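Side-chain contacts in GCN5-related N-acetyltransferase:Aminotransferase, class-II (Rhodopseudomonas palustris, PDB 2FIW), which probably transfers the acetyl group of acetyl coenzyme A, which it binds, to an amino group of an unidentified acceptor: residues Ile24-Ile29 / Ser47-Glu52; Leu63-Thr68 / Glu108-Ala113; Asp86-His91 / Glu129-Arg134; Asn142-Asn147 / Leu151-Met156. All coordinates share one frame; numbering follows the deposited sequence. Where two conformers were deposited one is given.

Contact 1: residues Ile24-Ile29 / Ser47-Glu52; sequences IFVASI and SAADDE. With ACO (acetyl coenzyme *a), chain C.
Val-26 on helix 18-32 and Ala-49 in the short 3-10 turn after helix 39-46 mark the closest backbone approach, with the CA atom of Val-26 lying 7.3 Å from the CA atom of Ala-49. At that spacing small methyl groups can meet larger side chains directly. Ala-49 CB faces two helix residues: Phe-25 CD1 is 3.8 Å from Ala-49 CB, and Val-26 CG1 comes equally close to the same methyl. Farther round the ring, Phe-25 CZ lies 4.0 Å from Ala-48 CB. Both alanine methyls approach the ring obliquely. With CG of Phe-25 trans to the backbone N (chi1 167°), the ring projects toward the turn and lays its CD1-CZ side along the two methyls. One turn later in the helix, Ile-29 CD1 sits 3.5 Å above the plane of the Phe-25 ring, over its centre. Tyr-89 meets the ring edge-to-face, and Phe-55 and Phe-76 also touch it, so the aromatic side chain joins the helix to the sheet of this GNAT fold. The same helix lines the cofactor pocket through Ser-28, whose OG is hydrogen-bonded to Val-90 O and lies 2.6 Å from O9P of acetyl coenzyme A. The helix thus combines two kinds of chemistry: polar atoms approach the cofactor at Ser-28, whereas the side chains that meet the 3-10 turn are apolar, relying on the fit of methyls and ring.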
# COMPACT_ATOMS: atom_id res chain seq x y z
N ILE A 24 8.98 -2.10 -6.58
CA ILE A 24 8.32 -0.87 -6.11
C ILE A 24 8.21 -0.89 -4.59
O ILE A 24 8.35 0.15 -3.93
CB ILE A 24 6.88 -0.71 -6.73
CG1 ILE A 24 6.97 -0.29 -8.20
CG2 ILE A 24 6.06 0.30 -5.96
CD1 ILE A 24 5.72 -0.61 -9.02
N PHE A 25 7.96 -2.08 -4.05
CA PHE A 25 7.74 -2.33 -2.64
C PHE A 25 9.03 -2.05 -1.84
O PHE A 25 9.00 -1.27 -0.88
CB PHE A 25 7.25 -3.77 -2.50
CG PHE A 25 7.25 -4.33 -1.09
CD1 PHE A 25 8.33 -5.09 -0.62
CD2 PHE A 25 6.13 -4.18 -0.27
CE1 PHE A 25 8.30 -5.64 0.66
CE2 PHE A 25 6.09 -4.70 1.00
CZ PHE A 25 7.17 -5.45 1.48
N VAL A 26 10.15 -2.64 -2.25
CA VAL A 26 11.40 -2.41 -1.53
C VAL A 26 11.91 -0.97 -1.70
O VAL A 26 12.43 -0.42 -0.74
CB VAL A 26 12.55 -3.47 -1.79
CG1 VAL A 26 11.99 -4.85 -2.05
CG2 VAL A 26 13.48 -3.04 -2.88
N ALA A 27 11.75 -0.37 -2.89
CA ALA A 27 12.23 0.99 -3.11
C ALA A 27 11.41 2.01 -2.33
O ALA A 27 11.94 2.98 -1.81
CB ALA A 27 12.23 1.31 -4.57
N SER A 28 10.10 1.76 -2.24
CA SER A 28 9.17 2.59 -1.46
C SER A 28 9.53 2.58 0.03
O SER A 28 9.53 3.62 0.69
CB SER A 28 7.75 2.05 -1.65
OG SER A 28 6.79 2.88 -1.04
N ILE A 29 9.82 1.39 0.55
CA ILE A 29 10.22 1.22 1.94
C ILE A 29 11.59 1.87 2.26
O ILE A 29 11.70 2.65 3.21
CB ILE A 29 10.19 -0.28 2.31
CG1 ILE A 29 8.74 -0.78 2.30
CG2 ILE A 29 10.92 -0.55 3.66
CD1 ILE A 29 8.63 -2.29 2.24
N SER A 47 12.28 -7.14 3.50
CA SER A 47 12.76 -8.49 3.28
C SER A 47 11.60 -9.41 2.93
O SER A 47 11.82 -10.56 2.58
CB SER A 47 13.55 -9.03 4.51
OG SER A 47 12.66 -9.58 5.50
N ALA A 48 10.37 -8.91 3.02
CA ALA A 48 9.21 -9.72 2.66
C ALA A 48 9.19 -10.07 1.16
O ALA A 48 8.65 -11.12 0.77
CB ALA A 48 7.92 -9.03 3.08
N ALA A 49 9.80 -9.23 0.34
CA ALA A 49 9.90 -9.50 -1.09
C ALA A 49 10.99 -10.54 -1.45
O ALA A 49 11.13 -10.92 -2.63
CB ALA A 49 10.12 -8.19 -1.85
N ASP A 50 11.74 -10.98 -0.43
CA ASP A 50 12.78 -12.01 -0.53
C ASP A 50 12.23 -13.37 -0.90
O ASP A 50 12.76 -14.03 -1.80
CB ASP A 50 13.55 -12.15 0.79
CG ASP A 50 14.61 -11.08 1.00
OD1 ASP A 50 14.75 -10.21 0.11
OD2 ASP A 50 15.28 -11.10 2.06
N ASP A 51 11.19 -13.81 -0.19
CA ASP A 51 10.50 -15.04 -0.54
C ASP A 51 9.56 -14.73 -1.71
O ASP A 51 8.39 -14.38 -1.52
CB ASP A 51 9.75 -15.61 0.67
CG ASP A 51 9.19 -17.00 0.41
OD1 ASP A 51 9.34 -17.55 -0.71
OD2 ASP A 51 8.56 -17.55 1.35
N GLU A 52 10.10 -14.85 -2.91
CA GLU A 52 9.42 -14.46 -4.16
C GLU A 52 8.06 -15.12 -4.39
O GLU A 52 7.09 -14.45 -4.73
CB GLU A 52 10.35 -14.67 -5.36
CG GLU A 52 11.63 -13.82 -5.25
CD GLU A 52 12.52 -13.84 -6.49
OE1 GLU A 52 12.10 -14.36 -7.56
OE2 GLU A 52 13.67 -13.34 -6.37
N1A ACO C . 1.10 19.21 -4.98
C2A ACO C . 1.16 19.09 -3.64
N3A ACO C . 0.74 17.97 -3.02
C4A ACO C . 0.23 16.90 -3.71
C5A ACO C . 0.14 16.95 -5.09
C6A ACO C . 0.61 18.20 -5.76
N6A ACO C . 0.56 18.34 -7.11
N7A ACO C . -0.39 15.78 -5.51
C8A ACO C . -0.62 15.02 -4.40
N9A ACO C . -0.25 15.71 -3.32
C1B ACO C . -0.29 15.30 -1.89
C2B ACO C . -1.66 14.91 -1.37
O2B ACO C . -2.41 16.07 -0.99
C3B ACO C . -1.30 14.05 -0.17
O3B ACO C . -1.28 14.81 1.03
P3B ACO C . -1.52 14.13 2.49
O7A ACO C . -0.23 13.39 2.86
O8A ACO C . -2.68 13.19 2.28
O9A ACO C . -1.82 15.33 3.36
C4B ACO C . 0.10 13.50 -0.47
O4B ACO C . 0.59 14.20 -1.62
C5B ACO C . 0.11 12.00 -0.77
O5B ACO C . -0.94 11.74 -1.71
P1A ACO C . -0.73 10.83 -3.03
O1A ACO C . 0.17 11.56 -4.00
O2A ACO C . -2.13 10.41 -3.43
O3A ACO C . 0.02 9.55 -2.39
P2A ACO C . 1.42 8.99 -2.92
O4A ACO C . 2.49 9.97 -2.53
O5A ACO C . 1.24 8.61 -4.36
O6A ACO C . 1.61 7.63 -2.06
CBP ACO C . 2.07 6.38 0.04
CCP ACO C . 1.27 7.48 -0.67
CDP ACO C . 1.73 6.45 1.53
CEP ACO C . 1.68 5.02 -0.52
CAP ACO C . 3.59 6.55 -0.18
OAP ACO C . 4.10 7.71 0.50
C9P ACO C . 4.49 5.35 0.10
O9P ACO C . 4.73 4.46 -0.85
N8P ACO C . 5.03 5.21 1.24
C7P ACO C . 5.96 4.19 1.73
C6P ACO C . 5.33 2.80 1.91
C5P ACO C . 4.22 2.90 2.91
O5P ACO C . 4.36 3.54 3.95
N4P ACO C . 3.10 2.27 2.60
C3P ACO C . 1.89 2.25 3.40
C2P ACO C . 2.04 1.12 4.41
S1P ACO C . 0.39 0.83 4.96
C ACO C . -0.07 -0.57 4.19
O ACO C . 0.49 -0.92 3.15
CH3 ACO C . -1.04 -1.29 4.73

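Contact 2: residues Leu63-Thr68 / Glu108-Ala113; sequences LTLIAT and EKLAGA. With SO4 (sulfate ion), chain B.
Thr-64 OG1, set on the strand between the two leucines, Leu-63 and Leu-65, that meet Leu-110, is hydrogen-bonded both to Leu-59 O and to Ser-78 OG. That side chain leaves the strand on the side turned from helix 99-112, while the leucines on either side of it point to the helix. Leu-63 CD1 comes within 3.9 Å of Leu-110 CG, the two side chains crossing at a slant. Leu-65 instead meets the same residue tip to tip, its CD1 4.2 Å from Leu-110 CD2. One helix residue is therefore shared by two strand residues: with its CG off the staggered positions (chi1 -135°), Leu-110 turns its branch point and CD2 methyl to Leu-63, and CD2 continues to Leu-65. This is the familiar alternation of a strand covered by a helix, here strand 63-69 of the mixed GNAT sheet under helix 99-112. Leu-65 also touches Ala-106 and Leu-107, and Ala-67 touches Val-99 and Leu-103, so the packing follows the helix back toward its start. Two residues before Leu-110, Glu-108 looks elsewhere: OE1 forms a salt bridge with Lys-158 NZ, and OE2 is hydrogen-bonded to Tyr-136 OH.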
# COMPACT_ATOMS: atom_id res chain seq x y z
N LEU A 63 -6.96 -8.86 -4.07
CA LEU A 63 -7.32 -7.98 -5.19
C LEU A 63 -6.29 -6.86 -5.30
O LEU A 63 -6.31 -5.90 -4.54
CB LEU A 63 -8.76 -7.43 -5.06
CG LEU A 63 -9.93 -8.39 -4.81
CD1 LEU A 63 -11.24 -7.61 -4.92
CD2 LEU A 63 -9.96 -9.58 -5.79
N THR A 64 -5.38 -7.03 -6.25
CA THR A 64 -4.18 -6.21 -6.37
C THR A 64 -4.18 -5.43 -7.68
O THR A 64 -4.27 -6.00 -8.76
CB THR A 64 -2.87 -7.09 -6.26
OG1 THR A 64 -2.94 -7.90 -5.10
CG2 THR A 64 -1.61 -6.23 -6.19
N LEU A 65 -4.08 -4.11 -7.55
CA LEU A 65 -4.10 -3.21 -8.69
C LEU A 65 -2.74 -2.56 -8.84
O LEU A 65 -2.09 -2.26 -7.84
CB LEU A 65 -5.18 -2.13 -8.49
CG LEU A 65 -6.67 -2.53 -8.60
CD1 LEU A 65 -7.59 -1.46 -7.97
CD2 LEU A 65 -7.03 -2.79 -10.07
N ILE A 66 -2.34 -2.34 -10.08
CA ILE A 66 -1.09 -1.67 -10.40
C ILE A 66 -1.36 -0.33 -11.07
O ILE A 66 -2.09 -0.27 -12.06
CB ILE A 66 -0.22 -2.55 -11.31
CG1 ILE A 66 0.27 -3.77 -10.53
CG2 ILE A 66 0.96 -1.75 -11.87
CD1 ILE A 66 1.23 -4.62 -11.28
N ALA A 67 -0.78 0.74 -10.53
CA ALA A 67 -0.88 2.07 -11.13
C ALA A 67 0.24 2.24 -12.15
O ALA A 67 1.41 1.95 -11.87
CB ALA A 67 -0.83 3.15 -10.09
N THR A 68 -0.14 2.71 -13.34
CA THR A 68 0.83 2.98 -14.41
C THR A 68 0.86 4.46 -14.81
O THR A 68 -0.13 5.19 -14.66
CB THR A 68 0.64 2.03 -15.66
OG1 THR A 68 -0.76 1.82 -15.91
CG2 THR A 68 1.24 0.68 -15.41
N GLU A 108 -11.54 1.16 -2.30
CA GLU A 108 -12.82 1.47 -1.63
C GLU A 108 -14.06 1.18 -2.49
O GLU A 108 -15.06 0.69 -1.99
CB GLU A 108 -12.83 2.90 -1.11
CG GLU A 108 -11.62 3.18 -0.25
CD GLU A 108 -11.53 4.60 0.28
OE1 GLU A 108 -12.33 5.48 -0.14
OE2 GLU A 108 -10.64 4.82 1.12
N LYS A 109 -13.99 1.49 -3.79
CA LYS A 109 -15.08 1.18 -4.73
C LYS A 109 -15.27 -0.34 -4.79
O LYS A 109 -16.39 -0.83 -4.67
CB LYS A 109 -14.76 1.75 -6.12
CG LYS A 109 -15.78 1.49 -7.24
CD LYS A 109 -15.32 2.22 -8.52
CE LYS A 109 -16.30 2.09 -9.70
NZ LYS A 109 -17.41 3.11 -9.69
N LEU A 110 -14.15 -1.05 -4.96
CA LEU A 110 -14.10 -2.50 -5.00
C LEU A 110 -14.65 -3.13 -3.72
O LEU A 110 -15.35 -4.13 -3.78
CB LEU A 110 -12.64 -2.94 -5.18
CG LEU A 110 -12.18 -4.00 -6.16
CD1 LEU A 110 -12.98 -4.01 -7.47
CD2 LEU A 110 -10.71 -3.76 -6.44
N ALA A 111 -14.33 -2.53 -2.58
CA ALA A 111 -14.76 -3.06 -1.29
C ALA A 111 -16.24 -2.75 -1.00
O ALA A 111 -16.96 -3.59 -0.47
CB ALA A 111 -13.86 -2.55 -0.18
N GLY A 112 -16.68 -1.54 -1.33
CA GLY A 112 -18.10 -1.20 -1.27
C GLY A 112 -18.93 -2.16 -2.11
O GLY A 112 -19.92 -2.71 -1.64
N ALA A 113 -18.50 -2.39 -3.35
CA ALA A 113 -19.17 -3.35 -4.25
C ALA A 113 -19.16 -4.81 -3.77
O ALA A 113 -19.73 -5.67 -4.43
CB ALA A 113 -18.59 -3.25 -5.67
S SO4 B . -0.57 4.59 -18.44
O1 SO4 B . -0.90 3.71 -17.33
O2 SO4 B . -1.16 5.91 -18.18
O3 SO4 B . 0.86 4.75 -18.48
O4 SO4 B . -0.97 3.93 -19.69

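Contact 3: residues Asp86-His91 / Glu129-Arg134; sequences DMLYVH and EFFAKR. With ACO (acetyl coenzyme *a), chain C.
Leu-88 faces Phe-130 and Phe-131 beside the pantetheine arm of acetyl coenzyme A, in the cleft that GNAT folds open between their fourth and fifth strands. A classic beta bulge, Asp-86 and Met-87 opposite Ser-78, lies on the fourth strand, as is common in the family. The apolar contacts centre on one methyl: Leu-88 CD1 lies 3.7 Å from Phe-130 CE2 and 3.8 Å from Phe-131 CZ, and the cofactor methyl CEP approaches Leu-88 CD1 to 3.5 Å. Phe-130 CG lies opposite the backbone N (chi1 171°), which sends the ring to that methyl and places one face under cofactor atom CCP; its CD2 sits over the centre of the Phe-131 ring. Hydrogen bonds make the arm resemble an added strand. Cofactor N4P donates to Leu-88 O at 2.8 Å and Val-90 N donates to cofactor O9P at 3.0 Å, while Leu-88 N gives a weak bond to the acetyl oxygen. Charged groups hold the 3'-phosphate. Lys-133 NZ binds its O9A at 2.8 Å and also bridges to Glu-129 OE2. Arg-134 NH1 is hydrogen-bonded to phosphate oxygen O8A; NH2 reaches that oxygen weakly and also bonds Thr-101 OG1. Phe-130 CE1 sits over one guanidinium face, offset toward its rim.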
# COMPACT_ATOMS: atom_id res chain seq x y z
N ASP A 86 -4.52 -4.14 2.51
CA ASP A 86 -3.37 -4.93 2.90
C ASP A 86 -2.04 -4.27 2.52
O ASP A 86 -1.06 -4.38 3.25
CB ASP A 86 -3.46 -6.33 2.29
CG ASP A 86 -2.46 -7.30 2.89
OD1 ASP A 86 -2.41 -7.42 4.13
OD2 ASP A 86 -1.72 -7.95 2.13
N MSE A 87 -2.02 -3.58 1.38
CA MSE A 87 -0.80 -3.02 0.82
C MSE A 87 -1.07 -1.77 0.01
O MSE A 87 -2.09 -1.69 -0.70
CB MSE A 87 -0.09 -4.06 -0.06
CG MSE A 87 0.31 -5.30 0.70
SE MSE A 87 1.37 -6.50 -0.34
CE MSE A 87 0.08 -7.07 -1.50
N LEU A 88 -0.17 -0.80 0.14
CA LEU A 88 -0.17 0.45 -0.61
C LEU A 88 1.27 0.90 -0.73
O LEU A 88 1.88 1.26 0.27
CB LEU A 88 -0.95 1.53 0.13
CG LEU A 88 -1.61 2.67 -0.67
CD1 LEU A 88 -1.63 3.98 0.12
CD2 LEU A 88 -1.09 2.92 -2.09
N TYR A 89 1.83 0.85 -1.94
CA TYR A 89 3.24 1.19 -2.16
C TYR A 89 3.40 1.92 -3.49
O TYR A 89 3.14 1.37 -4.56
CB TYR A 89 4.15 -0.06 -2.10
CG TYR A 89 4.09 -0.73 -0.76
CD1 TYR A 89 4.96 -0.34 0.27
CD2 TYR A 89 3.15 -1.73 -0.49
CE1 TYR A 89 4.89 -0.93 1.54
CE2 TYR A 89 3.06 -2.33 0.78
CZ TYR A 89 3.94 -1.93 1.79
OH TYR A 89 3.87 -2.51 3.05
N VAL A 90 3.78 3.18 -3.41
CA VAL A 90 4.09 4.00 -4.58
C VAL A 90 5.61 4.11 -4.69
O VAL A 90 6.28 4.28 -3.68
CB VAL A 90 3.46 5.41 -4.46
CG1 VAL A 90 3.80 6.30 -5.70
CG2 VAL A 90 1.94 5.27 -4.26
N HIS A 91 6.14 4.00 -5.90
CA HIS A 91 7.58 4.13 -6.12
C HIS A 91 8.01 5.51 -5.63
O HIS A 91 7.26 6.47 -5.81
CB HIS A 91 7.92 3.95 -7.61
CG HIS A 91 9.37 3.71 -7.86
ND1 HIS A 91 10.27 4.74 -8.09
CD2 HIS A 91 10.10 2.57 -7.88
CE1 HIS A 91 11.48 4.23 -8.25
NE2 HIS A 91 11.41 2.91 -8.14
N GLU A 129 -0.77 9.91 8.16
CA GLU A 129 -1.38 11.21 7.82
C GLU A 129 -2.14 11.13 6.49
O GLU A 129 -3.29 11.58 6.42
CB GLU A 129 -0.32 12.31 7.79
CG GLU A 129 -0.81 13.69 7.40
CD GLU A 129 -1.60 14.42 8.50
OE1 GLU A 129 -2.61 13.86 9.02
OE2 GLU A 129 -1.22 15.58 8.82
N PHE A 130 -1.51 10.53 5.48
CA PHE A 130 -2.15 10.18 4.22
C PHE A 130 -3.52 9.59 4.41
O PHE A 130 -4.48 10.07 3.81
CB PHE A 130 -1.30 9.20 3.40
CG PHE A 130 -2.03 8.64 2.18
CD1 PHE A 130 -1.98 9.30 0.95
CD2 PHE A 130 -2.79 7.48 2.28
CE1 PHE A 130 -2.65 8.81 -0.16
CE2 PHE A 130 -3.48 6.99 1.17
CZ PHE A 130 -3.41 7.66 -0.05
N PHE A 131 -3.62 8.53 5.23
CA PHE A 131 -4.91 7.85 5.44
C PHE A 131 -5.91 8.71 6.19
O PHE A 131 -7.11 8.67 5.87
CB PHE A 131 -4.76 6.48 6.12
CG PHE A 131 -4.30 5.38 5.19
CD1 PHE A 131 -5.18 4.78 4.29
CD2 PHE A 131 -2.97 4.94 5.20
CE1 PHE A 131 -4.75 3.76 3.42
CE2 PHE A 131 -2.52 3.93 4.34
CZ PHE A 131 -3.41 3.33 3.45
N ALA A 132 -5.43 9.47 7.17
CA ALA A 132 -6.30 10.34 7.97
C ALA A 132 -7.00 11.40 7.12
O ALA A 132 -8.17 11.69 7.35
CB ALA A 132 -5.51 10.98 9.11
N LYS A 133 -6.29 11.96 6.13
CA LYS A 133 -6.85 12.95 5.20
C LYS A 133 -7.94 12.37 4.27
O LYS A 133 -8.60 13.12 3.53
CB LYS A 133 -5.76 13.59 4.32
CG LYS A 133 -4.55 14.20 5.02
CD LYS A 133 -4.85 15.59 5.57
CE LYS A 133 -3.72 16.57 5.29
NZ LYS A 133 -2.40 16.22 5.91
N ARG A 134 -8.10 11.05 4.26
CA ARG A 134 -9.07 10.38 3.39
C ARG A 134 -10.10 9.71 4.28
O ARG A 134 -10.72 8.71 3.89
CB ARG A 134 -8.41 9.34 2.48
CG ARG A 134 -7.03 9.70 1.91
CD ARG A 134 -7.13 10.85 0.92
NE ARG A 134 -5.94 11.06 0.08
CZ ARG A 134 -4.79 11.58 0.51
NH1 ARG A 134 -4.60 11.87 1.79
NH2 ARG A 134 -3.79 11.77 -0.34
N1A ACO C . 1.10 19.21 -4.98
C2A ACO C . 1.16 19.09 -3.64
N3A ACO C . 0.74 17.97 -3.02
C4A ACO C . 0.23 16.90 -3.71
C5A ACO C . 0.14 16.95 -5.09
C6A ACO C . 0.61 18.20 -5.76
N6A ACO C . 0.56 18.34 -7.11
N7A ACO C . -0.39 15.78 -5.51
C8A ACO C . -0.62 15.02 -4.40
N9A ACO C . -0.25 15.71 -3.32
C1B ACO C . -0.29 15.30 -1.89
C2B ACO C . -1.66 14.91 -1.37
O2B ACO C . -2.41 16.07 -0.99
C3B ACO C . -1.30 14.05 -0.17
O3B ACO C . -1.28 14.81 1.03
P3B ACO C . -1.52 14.13 2.49
O7A ACO C . -0.23 13.39 2.86
O8A ACO C . -2.68 13.19 2.28
O9A ACO C . -1.82 15.33 3.36
C4B ACO C . 0.10 13.50 -0.47
O4B ACO C . 0.59 14.20 -1.62
C5B ACO C . 0.11 12.00 -0.77
O5B ACO C . -0.94 11.74 -1.71
P1A ACO C . -0.73 10.83 -3.03
O1A ACO C . 0.17 11.56 -4.00
O2A ACO C . -2.13 10.41 -3.43
O3A ACO C . 0.02 9.55 -2.39
P2A ACO C . 1.42 8.99 -2.92
O4A ACO C . 2.49 9.97 -2.53
O5A ACO C . 1.24 8.61 -4.36
O6A ACO C . 1.61 7.63 -2.06
CBP ACO C . 2.07 6.38 0.04
CCP ACO C . 1.27 7.48 -0.67
CDP ACO C . 1.73 6.45 1.53
CEP ACO C . 1.68 5.02 -0.52
CAP ACO C . 3.59 6.55 -0.18
OAP ACO C . 4.10 7.71 0.50
C9P ACO C . 4.49 5.35 0.10
O9P ACO C . 4.73 4.46 -0.85
N8P ACO C . 5.03 5.21 1.24
C7P ACO C . 5.96 4.19 1.73
C6P ACO C . 5.33 2.80 1.91
C5P ACO C . 4.22 2.90 2.91
O5P ACO C . 4.36 3.54 3.95
N4P ACO C . 3.10 2.27 2.60
C3P ACO C . 1.89 2.25 3.40
C2P ACO C . 2.04 1.12 4.41
S1P ACO C . 0.39 0.83 4.96
C ACO C . -0.07 -0.57 4.19
O ACO C . 0.49 -0.92 3.15
CH3 ACO C . -1.04 -1.29 4.73

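Contact 4: residues Asn142-Asn147 / Leu151-Met156; sequences NTVSIN and LANTTM
Asn-142 ND2 gives both of its hydrogens to the partner strand, one to Asn-153 OD1 at 2.7 Å and the other to Thr-155 OG1 at 2.9 Å. Both acceptors lie close to the amide plane of Asn-142, which fixes how the group is rotated. The first bond runs nearly along the side-chain C=O of Asn-153, with an angle of 175° at OD1, and the two amide planes are turned 75° against each other. Thr-155 OG1 is also hydrogen-bonded to Asp-122 OD1, so the polar row continues onto strand 118-123. Behind the side chains, Asn-142 N bonds Asn-153 O at 2.8 Å, and Val-144 N bonds Leu-151 O, also at 2.8 Å; each of these hydrogen-bonded pairs is completed by its return bond. Together they build the antiparallel beta hairpin of strands 137-146 and 149-159, which closes one side of the GNAT sheet, strand 137-146 being outermost. Between them Thr-143 and Ala-152 form the non-hydrogen-bonded pair, flanked by CA-H...O contacts such as that of Ala-152 CA with Asn-142 O at 3.3 Å. The face that carries the asparagines also carries Val-144 and Leu-151. With chi1 at 63°, Val-144 CG1 sits between the backbone N and the carbonyl carbon, 3.8 Å from Asn-153 ND2 and 4.1 Å from Leu-151 CB. Farther along, Ile-146 CD1 meets Leu-151 CD2 more loosely, at 4.4 Å. Leu-151 in turn packs against Tyr-37, Gln-41 and Trp-45, joining the hairpin to helix 39-46.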
# COMPACT_ATOMS: atom_id res chain seq x y z
N ASN A 142 -0.50 -0.50 17.18
CA ASN A 142 -0.02 -1.88 17.28
C ASN A 142 1.47 -1.96 17.05
O ASN A 142 2.10 -1.02 16.58
CB ASN A 142 -0.66 -2.80 16.22
CG ASN A 142 -2.08 -2.42 15.84
OD1 ASN A 142 -3.02 -2.52 16.65
ND2 ASN A 142 -2.25 -2.01 14.59
N THR A 143 2.02 -3.11 17.38
CA THR A 143 3.36 -3.49 16.99
C THR A 143 3.21 -4.77 16.20
O THR A 143 2.45 -5.65 16.58
CB THR A 143 4.27 -3.70 18.23
OG1 THR A 143 4.43 -2.45 18.92
CG2 THR A 143 5.61 -4.26 17.85
N VAL A 144 3.90 -4.86 15.08
CA VAL A 144 3.92 -6.08 14.29
C VAL A 144 5.34 -6.65 14.32
O VAL A 144 6.33 -5.91 14.28
CB VAL A 144 3.39 -5.83 12.81
CG1 VAL A 144 4.29 -4.86 12.05
CG2 VAL A 144 3.24 -7.14 12.04
N SER A 145 5.43 -7.97 14.43
CA SER A 145 6.71 -8.66 14.37
C SER A 145 6.94 -9.14 12.94
O SER A 145 6.16 -9.92 12.42
CB SER A 145 6.75 -9.82 15.37
OG SER A 145 8.00 -10.49 15.34
N ILE A 146 7.99 -8.62 12.30
CA ILE A 146 8.32 -8.96 10.92
C ILE A 146 9.79 -9.33 10.90
O ILE A 146 10.63 -8.51 11.26
CB ILE A 146 8.16 -7.77 9.92
CG1 ILE A 146 6.73 -7.23 9.90
CG2 ILE A 146 8.58 -8.20 8.49
CD1 ILE A 146 6.57 -5.95 9.07
N ASN A 147 10.09 -10.55 10.46
CA ASN A 147 11.47 -11.01 10.31
C ASN A 147 12.36 -10.67 11.51
O ASN A 147 13.49 -10.19 11.36
CB ASN A 147 12.08 -10.45 9.02
CG ASN A 147 13.14 -11.36 8.46
OD1 ASN A 147 13.17 -12.55 8.78
ND2 ASN A 147 14.01 -10.81 7.62
N LEU A 151 7.84 -3.36 14.61
CA LEU A 151 7.53 -2.14 13.87
C LEU A 151 6.17 -1.68 14.33
O LEU A 151 5.24 -2.49 14.41
CB LEU A 151 7.51 -2.41 12.36
CG LEU A 151 8.78 -2.36 11.53
CD1 LEU A 151 9.61 -3.63 11.63
CD2 LEU A 151 8.42 -2.14 10.08
N ALA A 152 6.04 -0.39 14.64
CA ALA A 152 4.75 0.17 15.04
C ALA A 152 3.88 0.42 13.81
O ALA A 152 4.40 0.63 12.70
CB ALA A 152 4.94 1.45 15.82
N ASN A 153 2.56 0.36 14.00
CA ASN A 153 1.59 0.88 13.05
C ASN A 153 0.30 1.18 13.77
O ASN A 153 0.21 0.99 14.97
CB ASN A 153 1.39 -0.04 11.82
CG ASN A 153 0.81 -1.39 12.16
OD1 ASN A 153 -0.16 -1.51 12.92
ND2 ASN A 153 1.39 -2.43 11.58
N THR A 154 -0.69 1.68 13.04
CA THR A 154 -1.96 2.05 13.62
C THR A 154 -3.08 1.49 12.75
O THR A 154 -3.10 1.68 11.52
CB THR A 154 -2.11 3.59 13.71
OG1 THR A 154 -0.89 4.15 14.19
CG2 THR A 154 -3.22 3.99 14.66
N THR A 155 -4.00 0.80 13.41
CA THR A 155 -5.25 0.37 12.79
C THR A 155 -6.13 1.60 12.66
O THR A 155 -6.32 2.33 13.62
CB THR A 155 -5.95 -0.72 13.62
OG1 THR A 155 -5.03 -1.80 13.85
CG2 THR A 155 -7.18 -1.25 12.90
N MSE A 156 -6.61 1.85 11.45
CA MSE A 156 -7.42 3.02 11.13
C MSE A 156 -8.56 2.52 10.26
O MSE A 156 -8.35 1.70 9.37
CB MSE A 156 -6.60 4.05 10.35
CG MSE A 156 -5.24 4.37 10.94
SE MSE A 156 -4.38 5.85 10.09
CE MSE A 156 -2.72 5.71 10.90

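From the N terminus, contact 1 closes first, bringing the turn after helix 39-46 back to helix 18-32. Contact 2 then opens at strand 63-69, and contact 3 opens at strand 84-90 before contact 2 has closed on helix 99-112; the two loops therefore cross, interlocking successive strands and helices of one sheet. Contact 3 closes at helix 128-132, and contact 4 follows in series as a short hairpin at the sheet margin. Contacts 1 and 3 share acetyl coenzyme A and meet where Ile-24 of helix 18-32 packs on strand 84-90. Phe-131 packs on Met-156 to link contacts 3 and 4, whereas contacts 2 and 4 lie about 23 Å apart between centres.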